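PDB 3VAS: putative adenosine kinase from Schistosoma mansoni, which probably catalyses the ATP-dependent phosphorylation of adenosine to AMP, as a ribokinase-family (pfkB) enzyme seen here with adenosine bound. Local coordinates for residues 198-203 / 228-233; 28-33 / 190-195; 251-254 / 259-262. One frame throughout, in Å; residues are numbered along the deposited sequence.

Contact 1: residues 198-203 / 228-233; sequences KIAKHS and DEMISY
Apolar packing between A200, K201, Y233 and M230 makes up most of this contact, which buries 222 Å² between helical segment 198-203 and segment 228-233. The CB of A200 points at the partner and sits 3.7 Å from CB of Y233; the same methyl meets the terminal CE of M230 at 4.0 Å. M230 gets there because its chain is bent at both chi2 (-54°) and chi3 (-64°), which turns the end of the side chain nearer to the helix than its CB direction alone would suggest.

K201 adds its aliphatic part. Its chain, extended beyond CG, runs obliquely past the phenol of Y233: CG lies 3.5 Å from CE2 of Y233, and CE is 3.4 Å from the OH of Y233. The methylenes thus do the touching. The ammonium NZ of K201 stays 5.5 Å from OE2 of E229, which could add a weak attraction at most; the other carboxylate oxygen of E229, OE1, is hydrogen-bonded to the OH of Y193.

Polar links are local or water-mediated. A water hydrogen-bonds to OG of S203 and, at 3.0 Å, to the O of Y233, joining a side-chain hydroxyl to a backbone carbonyl. Within segment 228-233, OG of S232 donates to the O of E229 (2.6 Å), closing back on the backbone three residues earlier.

Strand 209-213 packs against the pair: its F210 touches A200, S203 and M230, while F212 adds to the surroundings of M230; helix 170-178 packs on I199 and H202 of helix 189-205.

Contact 2: residues 28-33 / 190-195; sequences FGMGNP and NTCYEG. With ADN (adenosine), chain C.
The adenine side of the nucleoside pocket, in a ribokinase-like alpha/beta fold, is where N32 and T191 meet: segment 28-33, on strand 27-40, runs into the pocket, and the start of helix 189-205 packs against it. N32 uses both ends of its carboxamide. Its ND2 donates to N1 of adenosine over 3.0 Å, with an N-H...N angle of 166°, close to straight. Its OD1 accepts from OG1 of T191 at 2.6 Å, the donor standing slightly out of the carbonyl plane at a C=O...O angle of 131°. Bonds at both ends should hold the rotation of the amide, so T191, in the second shell, probably helps to position the first-shell N32. In T191, chi1 of 54° puts OG1 between the backbone N and the carbonyl carbon, with the hydroxyl facing N32. L156 of strand 150-157 touches both N32 and T191, and D36, D320, G82, A83 and N86 give adenosine further hydrogen bonds.

Two residues earlier on the strand the chemistry turns apolar. The CB of M30 points at the helix, and the bend at the end of its chain, about the CG-SD bond, brings CE to 4.0 Å from CB of C192 and 3.9 Å from the O of C192. The thioether also reaches the next turn of the helix at G195, which has no side chain, and packs there on bare backbone: SD of M30 lies 3.9 Å from C of G195 and 4.2 Å from O of G195.

Contact 3: residues 251-254 / 259-262; sequences HGLL and HATA
OG1 of T261 has two backbone carbonyls within hydrogen-bonding distance, the O of T257 one turn earlier in its own helix and the O of A244 in helix 241-250, and its one proton must be shared between them. Across the contact, the same oxygen meets only a carbon, CD1 of L253, at 3.9 Å.

L253 is the residue that reaches over. Its CB points toward helix 257-267, and with chi1 at -52° and chi2 at 180° the CD1 branch is carried onto the helix surface. There CD1 lies 3.8 Å from the O of A260 and 3.8 Å from CA of T261, while its distance to CB of A260 is 4.2 Å. The backbone behind it is shaped by a Schellman motif ending helix 241-250: G252, at phi 75°, is the C-prime residue, with L253 N bonded to G248 O and G252 N to E249 O. L253 is then the centre of an inverse gamma turn, and its own O accepts from OG1 of T257.

Only 111 Å² is buried, and the contact across the two segments is van der Waals in kind. It comes mainly from the L253 side chain, whose CD1 packs beside a hydroxyl that finds its polar partners in T257 and A244.

Contact 2 is the core site: all five of its touching residues are buried, and it alone includes a residue of the adenosine pocket. Contact 1 is partly buried, and contact 3, its centre about 22 Å from the centre of the chain, lies further out. Contacts 1 and 2 share helix 189-205 at different points along its length, and touch where CD1 of I199 packs on F28 and M30, and where Y193 meets E229 and M230. Contact 1 reaches contact 3 through D228 and H251, whereas contacts 2 and 3 do not touch. Their chemistry follows: a directed amide-hydroxyl bond in contact 2, packing with a bridging water in contact 1, and dispersion in contact 3.

Contact 1: residues 198-203 / 228-233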
# COMPACT_ATOMS: atom_id res chain seq x y z
N LYS A 198 2.66 -8.14 15.56
CA LYS A 198 3.91 -8.32 16.29
C LYS A 198 4.90 -7.21 15.95
O LYS A 198 5.52 -6.65 16.85
CB LYS A 198 4.53 -9.69 15.98
CG LYS A 198 5.50 -10.14 17.05
CD LYS A 198 6.61 -11.04 16.50
CE LYS A 198 7.66 -11.30 17.58
NZ LYS A 198 8.92 -11.88 17.03
N ILE A 199 5.04 -6.90 14.67
CA ILE A 199 5.96 -5.84 14.25
C ILE A 199 5.50 -4.48 14.77
O ILE A 199 6.32 -3.67 15.20
CB ILE A 199 6.12 -5.80 12.71
CG1 ILE A 199 6.86 -7.05 12.24
CG2 ILE A 199 6.88 -4.55 12.28
CD1 ILE A 199 6.98 -7.16 10.73
N ALA A 200 4.19 -4.24 14.74
CA ALA A 200 3.63 -2.98 15.24
C ALA A 200 3.94 -2.77 16.73
O ALA A 200 4.29 -1.67 17.15
CB ALA A 200 2.13 -2.93 14.99
N LYS A 201 3.80 -3.83 17.52
CA LYS A 201 4.12 -3.76 18.94
C LYS A 201 5.61 -3.51 19.17
O LYS A 201 5.99 -2.75 20.06
CB LYS A 201 3.69 -5.03 19.67
CG LYS A 201 2.19 -5.21 19.72
CD LYS A 201 1.81 -6.53 20.36
CE LYS A 201 0.30 -6.69 20.39
NZ LYS A 201 -0.09 -8.06 20.82
N HIS A 202 6.45 -4.15 18.36
CA HIS A 202 7.89 -3.93 18.43
C HIS A 202 8.23 -2.46 18.16
O HIS A 202 9.06 -1.87 18.86
CB HIS A 202 8.63 -4.84 17.45
CG HIS A 202 10.08 -4.48 17.27
ND1 HIS A 202 11.07 -4.99 18.09
CD2 HIS A 202 10.70 -3.67 16.39
CE1 HIS A 202 12.24 -4.50 17.71
NE2 HIS A 202 12.04 -3.70 16.68
N SER A 203 7.59 -1.89 17.15
CA SER A 203 7.81 -0.49 16.80
C SER A 203 7.46 0.45 17.95
O SER A 203 8.28 1.28 18.35
CB SER A 203 7.01 -0.11 15.55
OG SER A 203 7.15 1.27 15.24
N ASP A 228 -8.53 -0.65 13.49
CA ASP A 228 -8.42 0.22 14.66
C ASP A 228 -7.29 -0.20 15.57
O ASP A 228 -6.64 0.64 16.20
CB ASP A 228 -9.74 0.27 15.43
CG ASP A 228 -10.76 1.18 14.77
OD1 ASP A 228 -10.38 1.97 13.87
OD2 ASP A 228 -11.95 1.11 15.15
N GLU A 229 -7.03 -1.50 15.65
CA GLU A 229 -5.92 -1.96 16.46
C GLU A 229 -4.59 -1.50 15.86
O GLU A 229 -3.71 -1.03 16.58
CB GLU A 229 -5.94 -3.48 16.65
CG GLU A 229 -4.82 -3.96 17.56
CD GLU A 229 -5.03 -5.38 18.06
OE1 GLU A 229 -5.49 -6.25 17.28
OE2 GLU A 229 -4.73 -5.64 19.25
N MET A 230 -4.47 -1.63 14.54
CA MET A 230 -3.27 -1.17 13.84
C MET A 230 -3.05 0.34 14.00
O MET A 230 -1.93 0.78 14.26
CB MET A 230 -3.33 -1.55 12.36
CG MET A 230 -3.22 -3.05 12.10
SD MET A 230 -1.76 -3.79 12.87
CE MET A 230 -0.46 -2.97 11.98
N ILE A 231 -4.11 1.12 13.85
CA ILE A 231 -4.03 2.56 14.05
C ILE A 231 -3.42 2.89 15.41
O ILE A 231 -2.63 3.82 15.55
CB ILE A 231 -5.40 3.25 13.87
CG1 ILE A 231 -5.85 3.16 12.41
CG2 ILE A 231 -5.34 4.70 14.30
CD1 ILE A 231 -7.21 3.77 12.14
N SER A 232 -3.76 2.08 16.42
CA SER A 232 -3.30 2.36 17.79
C SER A 232 -1.78 2.16 17.98
O SER A 232 -1.24 2.53 19.01
CB SER A 232 -4.12 1.58 18.84
OG SER A 232 -3.76 0.21 18.91
N TYR A 233 -1.12 1.58 16.98
CA TYR A 233 0.35 1.47 16.99
C TYR A 233 0.99 2.32 15.90
O TYR A 233 2.22 2.38 15.78
CB TYR A 233 0.79 0.01 16.82
CG TYR A 233 0.34 -0.93 17.91
CD1 TYR A 233 -0.88 -1.59 17.82
CD2 TYR A 233 1.13 -1.17 19.02
CE1 TYR A 233 -1.30 -2.46 18.82
CE2 TYR A 233 0.73 -2.03 20.02
CZ TYR A 233 -0.49 -2.68 19.92
OH TYR A 233 -0.91 -3.54 20.91
O HOH W 1 5.15 2.74 16.37

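Contact 2: residues 28-33 / 190-195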
# COMPACT_ATOMS: atom_id res chain seq x y z
N PHE A 28 11.62 -1.12 6.69
CA PHE A 28 11.16 -2.49 6.54
C PHE A 28 9.69 -2.54 6.14
O PHE A 28 8.86 -1.84 6.71
CB PHE A 28 11.34 -3.26 7.86
CG PHE A 28 10.83 -4.69 7.82
CD1 PHE A 28 11.69 -5.73 7.52
CD2 PHE A 28 9.50 -4.97 8.09
CE1 PHE A 28 11.22 -7.04 7.47
CE2 PHE A 28 9.03 -6.27 8.04
CZ PHE A 28 9.89 -7.30 7.74
N GLY A 29 9.38 -3.37 5.15
CA GLY A 29 8.00 -3.65 4.80
C GLY A 29 7.71 -5.14 4.81
O GLY A 29 8.60 -5.95 4.54
N MET A 30 6.48 -5.51 5.15
CA MET A 30 6.00 -6.87 4.91
C MET A 30 4.64 -6.77 4.23
O MET A 30 3.86 -5.88 4.54
CB MET A 30 5.92 -7.69 6.20
CG MET A 30 4.91 -7.19 7.24
SD MET A 30 4.54 -8.41 8.53
CE MET A 30 3.28 -9.40 7.77
N GLY A 31 4.37 -7.67 3.28
CA GLY A 31 3.10 -7.60 2.57
C GLY A 31 2.77 -8.76 1.65
O GLY A 31 3.31 -9.86 1.78
N ASN A 32 1.86 -8.50 0.72
CA ASN A 32 1.44 -9.49 -0.25
C ASN A 32 2.07 -9.21 -1.62
O ASN A 32 1.67 -8.28 -2.32
CB ASN A 32 -0.09 -9.51 -0.37
CG ASN A 32 -0.77 -9.50 0.99
OD1 ASN A 32 -0.27 -10.08 1.96
ND2 ASN A 32 -1.92 -8.83 1.08
N PRO A 33 3.09 -10.00 -2.00
CA PRO A 33 3.69 -9.75 -3.31
C PRO A 33 2.83 -10.39 -4.39
O PRO A 33 2.59 -11.60 -4.36
CB PRO A 33 5.06 -10.42 -3.21
CG PRO A 33 4.90 -11.47 -2.18
CD PRO A 33 3.78 -11.06 -1.25
N ASN A 190 -5.51 -9.40 5.91
CA ASN A 190 -6.10 -10.63 5.37
C ASN A 190 -5.13 -11.82 5.29
O ASN A 190 -5.56 -12.97 5.22
CB ASN A 190 -6.67 -10.39 3.97
CG ASN A 190 -7.80 -9.37 3.96
OD1 ASN A 190 -7.84 -8.49 3.09
ND2 ASN A 190 -8.72 -9.47 4.92
N THR A 191 -3.83 -11.54 5.29
CA THR A 191 -2.86 -12.59 5.03
C THR A 191 -2.04 -12.99 6.25
O THR A 191 -1.77 -14.17 6.47
CB THR A 191 -1.91 -12.22 3.86
OG1 THR A 191 -1.31 -10.95 4.13
CG2 THR A 191 -2.68 -12.15 2.55
N CYS A 192 -1.63 -12.00 7.05
CA CYS A 192 -0.80 -12.29 8.21
C CYS A 192 -0.93 -11.23 9.30
O CYS A 192 0.03 -10.53 9.62
CB CYS A 192 0.67 -12.41 7.79
SG CYS A 192 1.74 -13.07 9.08
N TYR A 193 -2.12 -11.12 9.87
CA TYR A 193 -2.37 -10.13 10.91
C TYR A 193 -1.45 -10.31 12.11
O TYR A 193 -0.98 -9.34 12.70
CB TYR A 193 -3.83 -10.14 11.35
CG TYR A 193 -4.12 -9.02 12.31
CD1 TYR A 193 -3.97 -7.70 11.91
CD2 TYR A 193 -4.51 -9.27 13.62
CE1 TYR A 193 -4.23 -6.66 12.78
CE2 TYR A 193 -4.76 -8.25 14.50
CZ TYR A 193 -4.62 -6.94 14.08
OH TYR A 193 -4.87 -5.92 14.95
N GLU A 194 -1.18 -11.57 12.46
CA GLU A 194 -0.32 -11.89 13.60
C GLU A 194 1.08 -11.30 13.45
O GLU A 194 1.64 -10.76 14.41
CB GLU A 194 -0.26 -13.42 13.80
CG GLU A 194 0.02 -14.22 12.52
CD GLU A 194 0.28 -15.71 12.78
OE1 GLU A 194 -0.08 -16.21 13.87
OE2 GLU A 194 0.85 -16.38 11.88
N GLY A 195 1.65 -11.40 12.26
CA GLY A 195 2.96 -10.85 11.99
C GLY A 195 2.97 -9.33 12.03
O GLY A 195 3.85 -8.72 12.63
O5' ADN C . -2.57 0.18 -5.33
C5' ADN C . -2.59 -0.66 -6.49
C4' ADN C . -1.93 -1.99 -6.21
O4' ADN C . -2.67 -2.70 -5.21
C3' ADN C . -1.81 -2.95 -7.40
O3' ADN C . -0.45 -3.02 -7.84
C2' ADN C . -2.23 -4.32 -6.82
O2' ADN C . -1.33 -5.37 -7.09
C1' ADN C . -2.33 -4.05 -5.32
N9 ADN C . -3.32 -4.86 -4.62
C8 ADN C . -4.56 -5.11 -5.01
N7 ADN C . -5.17 -6.00 -4.00
C5 ADN C . -4.19 -6.25 -2.99
C6 ADN C . -4.23 -7.01 -1.83
N6 ADN C . -5.43 -7.73 -1.47
N1 ADN C . -3.11 -7.09 -1.01
C2 ADN C . -1.96 -6.41 -1.35
N3 ADN C . -1.92 -5.66 -2.49
C4 ADN C . -3.07 -5.59 -3.32

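Contact 3: residues 251-254 / 259-262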
# COMPACT_ATOMS: atom_id res chain seq x y z
N HIS A 251 -18.08 3.87 11.90
CA HIS A 251 -17.91 4.43 13.24
C HIS A 251 -19.00 5.41 13.65
O HIS A 251 -18.90 6.05 14.70
CB HIS A 251 -16.52 5.08 13.38
CG HIS A 251 -15.40 4.09 13.37
ND1 HIS A 251 -14.92 3.53 12.21
CD2 HIS A 251 -14.68 3.55 14.38
CE1 HIS A 251 -13.94 2.69 12.50
NE2 HIS A 251 -13.77 2.69 13.82
N GLY A 252 -20.06 5.51 12.85
CA GLY A 252 -21.16 6.40 13.19
C GLY A 252 -20.87 7.88 12.98
O GLY A 252 -21.62 8.73 13.47
N LEU A 253 -19.80 8.19 12.26
CA LEU A 253 -19.49 9.58 11.92
C LEU A 253 -20.36 10.03 10.75
O LEU A 253 -19.90 10.08 9.60
CB LEU A 253 -18.00 9.73 11.59
CG LEU A 253 -17.06 9.15 12.65
CD1 LEU A 253 -15.60 9.34 12.26
CD2 LEU A 253 -17.35 9.77 14.00
N LEU A 254 -21.61 10.36 11.05
CA LEU A 254 -22.62 10.64 10.03
C LEU A 254 -22.35 11.91 9.21
O LEU A 254 -22.36 11.87 7.98
CB LEU A 254 -24.01 10.71 10.67
N HIS A 259 -13.61 14.73 7.05
CA HIS A 259 -12.93 15.51 8.08
C HIS A 259 -13.05 14.84 9.45
O HIS A 259 -12.07 14.75 10.19
CB HIS A 259 -13.50 16.93 8.15
CG HIS A 259 -13.07 17.81 7.00
ND1 HIS A 259 -12.20 18.87 7.16
CD2 HIS A 259 -13.40 17.77 5.69
CE1 HIS A 259 -12.01 19.45 5.99
NE2 HIS A 259 -12.73 18.81 5.08
N ALA A 260 -14.25 14.38 9.79
CA ALA A 260 -14.48 13.70 11.06
C ALA A 260 -13.62 12.45 11.21
O ALA A 260 -13.10 12.16 12.29
CB ALA A 260 -15.96 13.36 11.23
N THR A 261 -13.46 11.70 10.12
CA THR A 261 -12.64 10.50 10.13
C THR A 261 -11.17 10.84 10.40
O THR A 261 -10.50 10.17 11.18
CB THR A 261 -12.75 9.72 8.80
OG1 THR A 261 -14.07 9.17 8.68
CG2 THR A 261 -11.73 8.59 8.75
N ALA A 262 -10.69 11.90 9.75
CA ALA A 262 -9.31 12.34 9.92
C ALA A 262 -9.04 12.70 11.38
O ALA A 262 -8.03 12.30 11.95
CB ALA A 262 -9.00 13.52 9.01